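Local structure of polycyclic ketone monooxygenase (Myceliophthora thermophila, 5MQ6) at residues 72-76 with 210-214; 25-29 with 418-422; 134-138 with 328-333. The protein catalyses Baeyer-Villiger oxidation with FAD and NADPH, inserting one oxygen atom next to the carbonyl of bulky, often polycyclic ketones to give esters or lactones. The contacts are given in a common frame with arbitrary orientation. Numbering follows the deposited sequence.

Contact 1 of 3, residues 72-76 with 210-214; sequences PVKDG and RELKL
Residues 72-76 run as an extended loop, with phi/psi near -70/140 from Pro72 to Asp75, until Gly76 turns to 79/8, a positive phi that glycine adopts without strain. Residues 210-214 form a regular beta strand. End to end the two directions differ by 50°, and the CA atoms come nearest at Asp75-Leu212, 4.8 Å, and Gly76-Lys213, 5.2 Å. One backbone bond joins them: Gly76 N donates to Lys213 O at 2.9 Å. Beside it the Asp75 side chain (chi1 t) stands in for a backbone acceptor, its OD1 accepting from Lys213 N at 2.8 Å. Asp75 OD2 accepts from water 1 at 2.9 Å, which also donates to Glu211 O at 2.7 Å. The loop leads into strand 78-84, which pairs in parallel with 210-216 in the mixed sheet of the FAD-binding, Rossmann-type region, so the contact lies where the two neighbours draw together; across the other edge of 210-214, Arg210, Leu212 and Leu214 pair with strand 194-201. Arg210 is long enough to reach back to the loop: with chi1 m, chi2 t and chi3 p, its NH1 and NH2 both donate to Val73 O, at 3.0 and 2.9 Å, while Pro72 CB covers one guanidinium face, 3.7 Å from Arg210 NH1. Arg210 NH1 also forms a salt bridge with Glu201 of strand 194-201. Leu212 and Leu214, both mt, start sideways but bring their ends nearer the loop: Leu212 CD2 lies 3.5 Å from Val73 O, and Leu214 CD2 packs against Val73 CG1 at 3.9 Å; all three side chains touch Leu178.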
ATOM      1  N   PRO A  72     -15.430  -7.527  26.828  1.00 32.02           N
ATOM      2  CA  PRO A  72     -15.232  -8.174  25.538  1.00 28.26           C
ATOM      3  C   PRO A  72     -16.412  -7.996  24.616  1.00 24.57           C
ATOM      4  O   PRO A  72     -17.550  -7.827  25.049  1.00 27.96           O
ATOM      5  CB  PRO A  72     -15.069  -9.652  25.896  1.00 29.76           C
ATOM      6  CG  PRO A  72     -14.927  -9.673  27.389  1.00 36.59           C
ATOM      7  CD  PRO A  72     -15.712  -8.500  27.881  1.00 32.76           C
ATOM      8  N   VAL A  73     -16.142  -8.014  23.337  1.00 21.33           N
ATOM      9  CA  VAL A  73     -17.208  -8.098  22.331  1.00 21.68           C
ATOM     10  C   VAL A  73     -17.887  -9.475  22.416  1.00 21.93           C
ATOM     11  O   VAL A  73     -17.237 -10.548  22.451  1.00 17.85           O
ATOM     12  CB  VAL A  73     -16.689  -7.797  20.906  1.00 23.11           C
ATOM     13  CG1 VAL A  73     -17.713  -8.158  19.840  1.00 23.45           C
ATOM     14  CG2 VAL A  73     -16.326  -6.343  20.806  1.00 27.39           C
ATOM     15  N   LYS A  74     -19.225  -9.456  22.440  1.00 21.03           N
ATOM     16  CA  LYS A  74     -19.952 -10.726  22.559  1.00 20.53           C
ATOM     17  C   LYS A  74     -20.140 -11.428  21.244  1.00 19.66           C
ATOM     18  O   LYS A  74     -20.405 -10.770  20.209  1.00 23.53           O
ATOM     19  CB  LYS A  74     -21.313 -10.515  23.184  1.00 21.21           C
ATOM     20  CG  LYS A  74     -21.275  -9.864  24.531  1.00 25.33           C
ATOM     21  CD  LYS A  74     -22.686  -9.510  24.891  1.00 25.55           C
ATOM     22  CE  LYS A  74     -22.828  -9.382  26.361  1.00 36.08           C
ATOM     23  NZ  LYS A  74     -23.007  -7.970  26.711  1.00 43.14           N
ATOM     24  N   ASP A  75     -20.017 -12.745  21.286  1.00 16.48           N
ATOM     25  CA  ASP A  75     -20.384 -13.591  20.163  1.00 18.70           C
ATOM     26  C   ASP A  75     -21.865 -13.337  19.829  1.00 18.14           C
ATOM     27  O   ASP A  75     -22.661 -13.116  20.711  1.00 17.96           O
ATOM     28  CB  ASP A  75     -20.100 -15.052  20.521  1.00 17.49           C
ATOM     29  CG  ASP A  75     -20.134 -16.012  19.352  1.00 16.62           C
ATOM     30  OD1 ASP A  75     -20.181 -15.590  18.185  1.00 17.47           O
ATOM     31  OD2 ASP A  75     -20.097 -17.259  19.632  1.00 16.79           O
ATOM     32  N   GLY A  76     -22.174 -13.275  18.532  1.00 17.70           N
ATOM     33  CA  GLY A  76     -23.517 -12.967  18.033  1.00 18.63           C
ATOM     34  C   GLY A  76     -24.021 -11.549  17.997  1.00 17.02           C
ATOM     35  O   GLY A  76     -25.186 -11.332  17.804  1.00 20.48           O
ATOM     36  N   ARG A 210     -10.763 -16.264  21.042  1.00 22.25           N
ATOM     37  CA  ARG A 210     -12.252 -16.292  21.088  1.00 21.38           C
ATOM     38  C   ARG A 210     -12.734 -16.337  19.637  1.00 21.16           C
ATOM     39  O   ARG A 210     -12.243 -15.583  18.797  1.00 20.64           O
ATOM     40  CB  ARG A 210     -12.730 -15.039  21.765  1.00 22.78           C
ATOM     41  CG  ARG A 210     -12.378 -15.062  23.245  1.00 24.09           C
ATOM     42  CD  ARG A 210     -12.682 -13.772  23.909  1.00 24.60           C
ATOM     43  NE  ARG A 210     -14.125 -13.685  24.108  1.00 28.27           N
ATOM     44  CZ  ARG A 210     -14.968 -12.767  23.633  1.00 28.03           C
ATOM     45  NH1 ARG A 210     -14.562 -11.760  22.891  1.00 26.53           N
ATOM     46  NH2 ARG A 210     -16.287 -12.886  23.953  1.00 27.27           N
ATOM     47  N   GLU A 211     -13.577 -17.285  19.301  1.00 18.82           N
ATOM     48  CA  GLU A 211     -14.198 -17.344  18.035  1.00 20.52           C
ATOM     49  C   GLU A 211     -15.464 -16.518  18.156  1.00 22.69           C
ATOM     50  O   GLU A 211     -16.250 -16.723  19.111  1.00 21.50           O
ATOM     51  CB  GLU A 211     -14.513 -18.757  17.687  1.00 24.08           C
ATOM     52  CG  GLU A 211     -13.228 -19.543  17.489  1.00 28.46           C
ATOM     53  CD  GLU A 211     -12.452 -19.159  16.247  1.00 32.14           C
ATOM     54  OE1 GLU A 211     -13.008 -18.978  15.172  1.00 37.64           O
ATOM     55  OE2 GLU A 211     -11.256 -19.051  16.359  1.00 41.98           O
ATOM     56  N   LEU A 212     -15.628 -15.565  17.218  1.00 19.68           N
ATOM     57  CA  LEU A 212     -16.778 -14.660  17.187  1.00 18.37           C
ATOM     58  C   LEU A 212     -17.472 -14.678  15.838  1.00 18.29           C
ATOM     59  O   LEU A 212     -16.783 -14.800  14.788  1.00 17.65           O
ATOM     60  CB  LEU A 212     -16.418 -13.238  17.584  1.00 17.43           C
ATOM     61  CG  LEU A 212     -15.716 -13.076  18.918  1.00 19.40           C
ATOM     62  CD1 LEU A 212     -14.977 -11.740  18.865  1.00 22.10           C
ATOM     63  CD2 LEU A 212     -16.677 -13.041  20.068  1.00 18.15           C
ATOM     64  N   LYS A 213     -18.824 -14.640  15.914  1.00 16.98           N
ATOM     65  CA  LYS A 213     -19.679 -14.406  14.788  1.00 18.12           C
ATOM     66  C   LYS A 213     -20.346 -13.051  14.955  1.00 19.26           C
ATOM     67  O   LYS A 213     -21.049 -12.822  15.947  1.00 18.73           O
ATOM     68  CB  LYS A 213     -20.703 -15.470  14.651  1.00 19.55           C
ATOM     69  CG  LYS A 213     -21.587 -15.288  13.408  1.00 20.50           C
ATOM     70  CD  LYS A 213     -22.472 -16.494  13.159  1.00 20.17           C
ATOM     71  CE  LYS A 213     -23.702 -16.086  12.435  1.00 21.46           C
ATOM     72  NZ  LYS A 213     -24.378 -17.286  11.937  1.00 22.53           N
ATOM     73  N   LEU A 214     -20.111 -12.148  13.998  1.00 17.59           N
ATOM     74  CA  LEU A 214     -20.596 -10.783  14.129  1.00 18.76           C
ATOM     75  C   LEU A 214     -21.417 -10.489  12.936  1.00 21.30           C
ATOM     76  O   LEU A 214     -21.045 -10.911  11.864  1.00 19.83           O
ATOM     77  CB  LEU A 214     -19.471  -9.806  14.224  1.00 19.51           C
ATOM     78  CG  LEU A 214     -18.441 -10.076  15.275  1.00 20.28           C
ATOM     79  CD1 LEU A 214     -17.223  -9.193  15.172  1.00 20.05           C
ATOM     80  CD2 LEU A 214     -19.054  -9.910  16.658  1.00 21.40           C
TER
HETATM   81  O   HOH W   1     -17.705 -18.964  19.487  1.00 18.87           O

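Contact 2 of 3, residues 25-29 with 418-422; sequences KYTAE and AWYPT
Lys25 lays its aliphatic chain over one face of the Trp419 indole, its CG 3.5 Å from Trp419 CE3. Its chi1 t and chi2 p carry CE to 3.8 Å from the centroid of the five-membered ring, a CH-pi contact 11° off the normal, and NZ to 4.6 Å from the same centroid, a cation-pi contact at 17°. Glu29, one helical turn on, holds the ammonium: Lys25 NZ donates to Glu29 OE1 at 3.0 Å in an i to i+4 salt bridge, alongside the backbone hydrogen bond from Glu29 N to Lys25 O, also 3.0 Å. Glu29, whose carboxylate also meets Arg33 and Lys32, sets its CG 3.8 Å from Trp419 CB. Residues 25-29 belong to helix 22-31; residues 418-422 are an irregular, largely extended loop after helix 410-416. The CA atoms come closest at Tyr26-Tyr420, 5.2 Å. Tyr26 (chi1 m) reaches along the loop, its CE1 3.5 Å from Tyr420 N, which lies over one ring face, and its CD2 3.6 Å from Pro421 CD; its hydroxyl bonds Arg400 of helix 378-406. Tyr26 CA makes a CH...O contact with Trp419 O at 3.5 Å, and water 2 donates to Tyr26 O at 2.5 Å and Trp419 O at 2.6 Å. Tyr420, its CA-to-CB bond directed away from the helix, touches NADPH-binding Thr301 and Lys425 and hydrogen-bonds Pro302 O through OH, so helix 22-31 packs on the other side of a loop bordering the cofactor site. The contact therefore rests mainly on shape and the indole face, with polar linkage between the backbones left to the water.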
ATOM      1  N   LYS A  25      20.248  -1.611 -22.021  1.00 35.28           N
ATOM      2  CA  LYS A  25      20.736  -1.867 -20.649  1.00 40.26           C
ATOM      3  C   LYS A  25      19.561  -2.243 -19.711  1.00 41.97           C
ATOM      4  O   LYS A  25      19.706  -3.123 -18.864  1.00 46.31           O
ATOM      5  CB  LYS A  25      21.501  -0.650 -20.137  1.00 40.51           C
ATOM      6  CG  LYS A  25      21.952  -0.730 -18.714  1.00 45.44           C
ATOM      7  CD  LYS A  25      22.944  -1.846 -18.433  1.00 46.88           C
ATOM      8  CE  LYS A  25      23.939  -1.351 -17.399  1.00 49.62           C
ATOM      9  NZ  LYS A  25      24.693  -2.465 -16.781  1.00 53.95           N
ATOM     10  N   TYR A  26      18.420  -1.578 -19.895  1.00 38.72           N
ATOM     11  CA  TYR A  26      17.183  -1.822 -19.130  1.00 36.37           C
ATOM     12  C   TYR A  26      16.631  -3.257 -19.349  1.00 42.47           C
ATOM     13  O   TYR A  26      16.352  -3.946 -18.365  1.00 33.16           O
ATOM     14  CB  TYR A  26      16.086  -0.796 -19.517  1.00 32.18           C
ATOM     15  CG  TYR A  26      16.173   0.641 -18.927  1.00 27.93           C
ATOM     16  CD1 TYR A  26      17.249   1.085 -18.172  1.00 27.01           C
ATOM     17  CD2 TYR A  26      15.140   1.545 -19.180  1.00 26.46           C
ATOM     18  CE1 TYR A  26      17.316   2.383 -17.723  1.00 31.02           C
ATOM     19  CE2 TYR A  26      15.150   2.837 -18.708  1.00 34.34           C
ATOM     20  CZ  TYR A  26      16.263   3.279 -17.968  1.00 34.00           C
ATOM     21  OH  TYR A  26      16.277   4.588 -17.473  1.00 26.79           O
ATOM     22  N   THR A  27      16.507  -3.714 -20.606  1.00 45.53           N
ATOM     23  CA  THR A  27      16.052  -5.109 -20.811  1.00 44.24           C
ATOM     24  C   THR A  27      17.093  -6.149 -20.272  1.00 40.95           C
ATOM     25  O   THR A  27      16.700  -7.082 -19.572  1.00 50.28           O
ATOM     26  CB  THR A  27      15.406  -5.437 -22.206  1.00 41.75           C
ATOM     27  OG1 THR A  27      16.174  -6.410 -22.886  1.00 53.58           O
ATOM     28  CG2 THR A  27      15.193  -4.274 -23.072  1.00 33.80           C
ATOM     29  N   ALA A  28      18.401  -5.938 -20.457  1.00 41.51           N
ATOM     30  CA  ALA A  28      19.423  -6.837 -19.849  1.00 39.65           C
ATOM     31  C   ALA A  28      19.297  -6.983 -18.331  1.00 43.31           C
ATOM     32  O   ALA A  28      19.376  -8.137 -17.766  1.00 42.42           O
ATOM     33  CB  ALA A  28      20.847  -6.428 -20.211  1.00 40.60           C
ATOM     34  N   GLU A  29      19.112  -5.836 -17.665  1.00 36.49           N
ATOM     35  CA  GLU A  29      18.959  -5.843 -16.209  1.00 39.21           C
ATOM     36  C   GLU A  29      17.625  -6.461 -15.783  1.00 41.63           C
ATOM     37  O   GLU A  29      17.557  -7.079 -14.688  1.00 40.82           O
ATOM     38  CB  GLU A  29      19.140  -4.462 -15.602  1.00 36.41           C
ATOM     39  CG  GLU A  29      20.515  -3.865 -15.881  1.00 39.07           C
ATOM     40  CD  GLU A  29      21.647  -4.597 -15.223  1.00 39.78           C
ATOM     41  OE1 GLU A  29      22.755  -4.499 -15.758  1.00 47.54           O
ATOM     42  OE2 GLU A  29      21.454  -5.286 -14.187  1.00 42.39           O
ATOM     43  N   ALA A 418      20.225   2.093 -10.473  1.00 25.17           N
ATOM     44  CA  ALA A 418      19.103   1.331 -10.994  1.00 25.68           C
ATOM     45  C   ALA A 418      18.889   1.660 -12.451  1.00 28.15           C
ATOM     46  O   ALA A 418      18.958   2.839 -12.834  1.00 29.62           O
ATOM     47  CB  ALA A 418      17.862   1.634 -10.189  1.00 26.80           C
ATOM     48  N   TRP A 419      18.607   0.601 -13.230  1.00 28.27           N
ATOM     49  CA  TRP A 419      18.456   0.646 -14.661  1.00 29.19           C
ATOM     50  C   TRP A 419      17.088   0.136 -15.090  1.00 33.48           C
ATOM     51  O   TRP A 419      16.954  -0.900 -15.721  1.00 34.88           O
ATOM     52  CB  TRP A 419      19.511  -0.232 -15.314  1.00 26.93           C
ATOM     53  CG  TRP A 419      20.853   0.255 -15.061  1.00 27.35           C
ATOM     54  CD1 TRP A 419      21.682  -0.186 -14.084  1.00 30.44           C
ATOM     55  CD2 TRP A 419      21.544   1.312 -15.738  1.00 27.97           C
ATOM     56  NE1 TRP A 419      22.862   0.508 -14.101  1.00 31.47           N
ATOM     57  CE2 TRP A 419      22.807   1.460 -15.093  1.00 27.85           C
ATOM     58  CE3 TRP A 419      21.243   2.123 -16.825  1.00 29.08           C
ATOM     59  CZ2 TRP A 419      23.808   2.356 -15.544  1.00 29.22           C
ATOM     60  CZ3 TRP A 419      22.236   3.055 -17.262  1.00 35.47           C
ATOM     61  CH2 TRP A 419      23.493   3.162 -16.619  1.00 29.70           C
ATOM     62  N   TYR A 420      16.091   0.895 -14.759  1.00 27.55           N
ATOM     63  CA  TYR A 420      14.737   0.621 -15.185  1.00 28.98           C
ATOM     64  C   TYR A 420      13.982   1.939 -15.189  1.00 27.61           C
ATOM     65  O   TYR A 420      14.356   2.831 -14.454  1.00 25.58           O
ATOM     66  CB  TYR A 420      14.010  -0.344 -14.232  1.00 25.27           C
ATOM     67  CG  TYR A 420      14.175  -0.079 -12.778  1.00 26.02           C
ATOM     68  CD1 TYR A 420      13.447   0.922 -12.112  1.00 25.89           C
ATOM     69  CD2 TYR A 420      15.054  -0.828 -12.029  1.00 30.10           C
ATOM     70  CE1 TYR A 420      13.603   1.145 -10.739  1.00 25.19           C
ATOM     71  CE2 TYR A 420      15.207  -0.635 -10.676  1.00 24.30           C
ATOM     72  CZ  TYR A 420      14.492   0.350 -10.061  1.00 26.43           C
ATOM     73  OH  TYR A 420      14.740   0.550  -8.786  1.00 27.06           O
ATOM     74  N   PRO A 421      12.881   2.035 -15.956  1.00 26.44           N
ATOM     75  CA  PRO A 421      12.073   3.256 -15.900  1.00 24.60           C
ATOM     76  C   PRO A 421      11.540   3.563 -14.481  1.00 24.94           C
ATOM     77  O   PRO A 421      11.249   2.654 -13.715  1.00 20.87           O
ATOM     78  CB  PRO A 421      10.908   2.937 -16.806  1.00 28.45           C
ATOM     79  CG  PRO A 421      11.353   1.815 -17.669  1.00 27.44           C
ATOM     80  CD  PRO A 421      12.349   1.041 -16.885  1.00 25.66           C
ATOM     81  N   THR A 422      11.448   4.836 -14.156  1.00 20.61           N
ATOM     82  CA  THR A 422      10.994   5.313 -12.869  1.00 24.10           C
ATOM     83  C   THR A 422       9.665   4.626 -12.451  1.00 25.11           C
ATOM     84  O   THR A 422       9.476   4.298 -11.296  1.00 28.88           O
ATOM     85  CB  THR A 422      10.764   6.853 -12.888  1.00 23.94           C
ATOM     86  OG1 THR A 422      11.935   7.568 -13.394  1.00 27.67           O
ATOM     87  CG2 THR A 422      10.462   7.353 -11.497  1.00 23.46           C
TER
HETATM   88  O   HOH W   2      15.626  -3.142 -16.144  1.00 35.74           O

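Contact 3 of 3, residues 134-138 with 328-333; sequences VESYS and WQRERM
Trp328 begins the alpha-helical segment 328-333; with chi1 p its side chain leaves sideways and its ring end comes near residues 134-138, placing CZ3 3.6 Å from Tyr137 O and 4.2 Å from Tyr137 CB, the broad apolar ring lying beside short helix 136-139. Gln329 (chi1 and chi2 t) donates from NE2 to Tyr137 O at 2.9 Å, and the same nitrogen serves Met140 O: an amide suits carbonyls at the end of that helix, while its OE1 accepts from Leu143 N. One turn after Trp328, Arg332 (chi1 to chi3 all t) pairs with Glu135, NE to OE1 at 2.8 Å and NH1 to OE2 at 2.7 Å, a bidentate salt bridge. Glu135 is the N-cap residue of helix 136-139; its OE1 also accepts Ser138 OG at 2.8 Å and its O accepts Ser138 N at 3.0 Å. OE2 also meets Lys153, so the buried carboxylate has two cationic partners and a hydroxyl donor. Arg332 CG lies 3.6 Å from Ser138 OG; the small serine leaves room. Met333, with its unbranched side chain, brings CG to 3.3 Å from Ser138 O, where Met333 CA and Ser138 CA approach to 5.4 Å. Val134 lines the FAD pocket and Tyr139 binds FAD, so the contact backs onto the flavin site; helix 328-340 contacts helix 315-322 through Trp328 and Arg332, and helix 541-562 through Arg330 and Met333.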
ATOM      1  N   VAL A 134       5.385  10.586   1.292  1.00 20.01           N
ATOM      2  CA  VAL A 134       4.663  11.683   0.732  1.00 17.23           C
ATOM      3  C   VAL A 134       4.666  12.802   1.795  1.00 17.79           C
ATOM      4  O   VAL A 134       4.544  12.511   3.007  1.00 18.69           O
ATOM      5  CB  VAL A 134       3.238  11.260   0.410  1.00 17.64           C
ATOM      6  CG1 VAL A 134       2.338  12.409   0.058  1.00 16.96           C
ATOM      7  CG2 VAL A 134       3.320  10.287  -0.728  1.00 20.76           C
ATOM      8  N   GLU A 135       4.769  14.050   1.350  1.00 15.30           N
ATOM      9  CA  GLU A 135       4.585  15.199   2.269  1.00 18.31           C
ATOM     10  C   GLU A 135       3.453  14.982   3.299  1.00 21.39           C
ATOM     11  O   GLU A 135       2.302  14.739   2.926  1.00 18.21           O
ATOM     12  CB  GLU A 135       4.264  16.458   1.462  1.00 20.18           C
ATOM     13  CG  GLU A 135       4.223  17.784   2.240  1.00 21.74           C
ATOM     14  CD  GLU A 135       3.585  18.876   1.487  1.00 22.16           C
ATOM     15  OE1 GLU A 135       2.333  18.730   1.269  1.00 23.25           O
ATOM     16  OE2 GLU A 135       4.314  19.907   1.148  1.00 22.15           O
ATOM     17  N   SER A 136       3.778  15.214   4.564  1.00 21.77           N
ATOM     18  CA  SER A 136       2.849  15.152   5.684  1.00 19.72           C
ATOM     19  C   SER A 136       1.562  15.944   5.465  1.00 20.18           C
ATOM     20  O   SER A 136       0.437  15.432   5.790  1.00 20.18           O
ATOM     21  CB  SER A 136       3.585  15.578   6.954  1.00 22.14           C
ATOM     22  OG  SER A 136       3.708  16.962   6.960  1.00 24.65           O
ATOM     23  N   TYR A 137       1.685  17.168   4.926  1.00 19.08           N
ATOM     24  CA  TYR A 137       0.527  18.057   4.728  1.00 20.17           C
ATOM     25  C   TYR A 137      -0.449  17.497   3.675  1.00 19.58           C
ATOM     26  O   TYR A 137      -1.623  17.812   3.673  1.00 19.83           O
ATOM     27  CB  TYR A 137       0.911  19.564   4.411  1.00 24.28           C
ATOM     28  CG  TYR A 137       2.215  20.053   5.124  1.00 24.41           C
ATOM     29  CD1 TYR A 137       2.327  20.006   6.518  1.00 27.83           C
ATOM     30  CD2 TYR A 137       3.313  20.458   4.399  1.00 23.01           C
ATOM     31  CE1 TYR A 137       3.511  20.342   7.170  1.00 25.67           C
ATOM     32  CE2 TYR A 137       4.489  20.801   5.005  1.00 24.41           C
ATOM     33  CZ  TYR A 137       4.592  20.781   6.394  1.00 25.93           C
ATOM     34  OH  TYR A 137       5.761  21.132   7.008  1.00 25.49           O
ATOM     35  N   SER A 138       0.066  16.672   2.784  1.00 21.84           N
ATOM     36  CA  SER A 138      -0.709  16.030   1.730  1.00 18.01           C
ATOM     37  C   SER A 138      -1.220  14.663   2.121  1.00 19.69           C
ATOM     38  O   SER A 138      -2.277  14.248   1.649  1.00 22.73           O
ATOM     39  CB  SER A 138       0.161  15.988   0.455  1.00 16.94           C
ATOM     40  OG  SER A 138       0.261  17.374  -0.042  1.00 20.11           O
ATOM     41  N   TRP A 328      -8.374  23.233   1.950  1.00 27.58           N
ATOM     42  CA  TRP A 328      -7.039  23.340   1.392  1.00 26.53           C
ATOM     43  C   TRP A 328      -6.362  22.008   1.088  1.00 25.14           C
ATOM     44  O   TRP A 328      -5.612  21.896   0.138  1.00 25.72           O
ATOM     45  CB  TRP A 328      -6.159  24.177   2.288  1.00 25.39           C
ATOM     46  CG  TRP A 328      -5.901  23.577   3.654  1.00 23.26           C
ATOM     47  CD1 TRP A 328      -6.555  23.877   4.817  1.00 22.27           C
ATOM     48  CD2 TRP A 328      -4.852  22.659   3.992  1.00 22.27           C
ATOM     49  NE1 TRP A 328      -6.008  23.161   5.853  1.00 23.39           N
ATOM     50  CE2 TRP A 328      -4.956  22.407   5.376  1.00 21.47           C
ATOM     51  CE3 TRP A 328      -3.858  22.016   3.261  1.00 22.93           C
ATOM     52  CZ2 TRP A 328      -4.153  21.506   6.036  1.00 19.92           C
ATOM     53  CZ3 TRP A 328      -2.976  21.108   3.959  1.00 20.47           C
ATOM     54  CH2 TRP A 328      -3.162  20.867   5.323  1.00 20.03           C
ATOM     55  N   GLN A 329      -6.619  21.000   1.897  1.00 25.77           N
ATOM     56  CA  GLN A 329      -5.874  19.773   1.750  1.00 27.09           C
ATOM     57  C   GLN A 329      -6.219  18.997   0.458  1.00 24.24           C
ATOM     58  O   GLN A 329      -5.310  18.478  -0.244  1.00 22.55           O
ATOM     59  CB  GLN A 329      -5.999  18.921   3.012  1.00 27.55           C
ATOM     60  CG  GLN A 329      -5.131  17.689   2.998  1.00 28.79           C
ATOM     61  CD  GLN A 329      -5.065  16.982   4.347  1.00 28.82           C
ATOM     62  OE1 GLN A 329      -6.059  16.922   5.101  1.00 25.96           O
ATOM     63  NE2 GLN A 329      -3.921  16.434   4.650  1.00 25.76           N
ATOM     64  N   ARG A 330      -7.508  18.950   0.101  1.00 20.72           N
ATOM     65  CA  ARG A 330      -7.858  18.326  -1.140  1.00 24.50           C
ATOM     66  C   ARG A 330      -7.231  19.067  -2.359  1.00 24.65           C
ATOM     67  O   ARG A 330      -6.740  18.489  -3.293  1.00 21.15           O
ATOM     68  CB  ARG A 330      -9.394  18.143  -1.172  1.00 30.09           C
ATOM     69  CG  ARG A 330      -9.968  17.774  -2.479  1.00 32.72           C
ATOM     70  CD  ARG A 330      -9.916  16.286  -2.755  1.00 35.51           C
ATOM     71  NE  ARG A 330     -10.803  15.406  -1.973  1.00 33.57           N
ATOM     72  CZ  ARG A 330     -12.062  15.087  -2.271  1.00 34.62           C
ATOM     73  NH1 ARG A 330     -12.707  15.681  -3.271  1.00 39.73           N
ATOM     74  NH2 ARG A 330     -12.709  14.160  -1.546  1.00 29.38           N
ATOM     75  N   GLU A 331      -7.180  20.369  -2.304  1.00 25.39           N
ATOM     76  CA  GLU A 331      -6.578  21.119  -3.371  1.00 25.22           C
ATOM     77  C   GLU A 331      -5.060  20.803  -3.440  1.00 21.64           C
ATOM     78  O   GLU A 331      -4.510  20.558  -4.486  1.00 23.13           O
ATOM     79  CB  GLU A 331      -6.914  22.633  -3.183  1.00 28.00           C
ATOM     80  CG  GLU A 331      -5.929  23.535  -3.850  1.00 31.40           C
ATOM     81  CD  GLU A 331      -6.214  24.975  -3.622  1.00 34.69           C
ATOM     82  OE1 GLU A 331      -5.502  25.609  -2.791  1.00 42.24           O
ATOM     83  OE2 GLU A 331      -7.187  25.419  -4.241  1.00 45.42           O
ATOM     84  N   ARG A 332      -4.399  20.712  -2.297  1.00 22.42           N
ATOM     85  CA  ARG A 332      -3.009  20.395  -2.279  1.00 19.68           C
ATOM     86  C   ARG A 332      -2.664  18.998  -2.839  1.00 20.50           C
ATOM     87  O   ARG A 332      -1.650  18.809  -3.507  1.00 19.73           O
ATOM     88  CB  ARG A 332      -2.500  20.559  -0.846  1.00 21.39           C
ATOM     89  CG  ARG A 332      -0.991  20.646  -0.737  1.00 23.25           C
ATOM     90  CD  ARG A 332      -0.638  20.929   0.715  1.00 24.53           C
ATOM     91  NE  ARG A 332       0.802  21.074   0.824  1.00 24.46           N
ATOM     92  CZ  ARG A 332       1.491  22.175   0.580  1.00 23.82           C
ATOM     93  NH1 ARG A 332       2.783  22.099   0.713  1.00 27.76           N
ATOM     94  NH2 ARG A 332       0.952  23.321   0.208  1.00 25.66           N
ATOM     95  N   MET A 333      -3.508  18.025  -2.532  1.00 18.85           N
ATOM     96  CA  MET A 333      -3.333  16.678  -2.958  1.00 19.31           C
ATOM     97  C   MET A 333      -3.471  16.620  -4.469  1.00 19.51           C
ATOM     98  O   MET A 333      -2.747  15.914  -5.170  1.00 17.73           O
ATOM     99  CB  MET A 333      -4.398  15.769  -2.304  1.00 20.80           C
ATOM    100  CG  MET A 333      -4.128  15.415  -0.866  1.00 22.58           C
ATOM    101  SD  MET A 333      -5.288  14.256  -0.039  1.00 28.09           S
ATOM    102  CE  MET A 333      -6.803  14.882  -0.507  1.00 29.42           C
TER

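In the fold
Contact 3 is wholly buried, contact 2 partly so, and contact 1 lies at the surface, on the opposite side of the chain's centre from contact 2, with about 40 Å between their nearest atoms. They share no helix or strand, although contacts 1 and 3 alternate along the chain, and contact 2 spans both. Charge is handled differently: in contacts 1 and 2 the charged groups across the interface meet backbone atoms or an aromatic face, the arginine's and lysine's counter-ions lying on their own side or beyond, whereas in buried contact 3 arginine and glutamate pair directly across the interface. Waters bridge the two less buried contacts. Contact 3 borders FAD; contact 2 flanks the NADPH side.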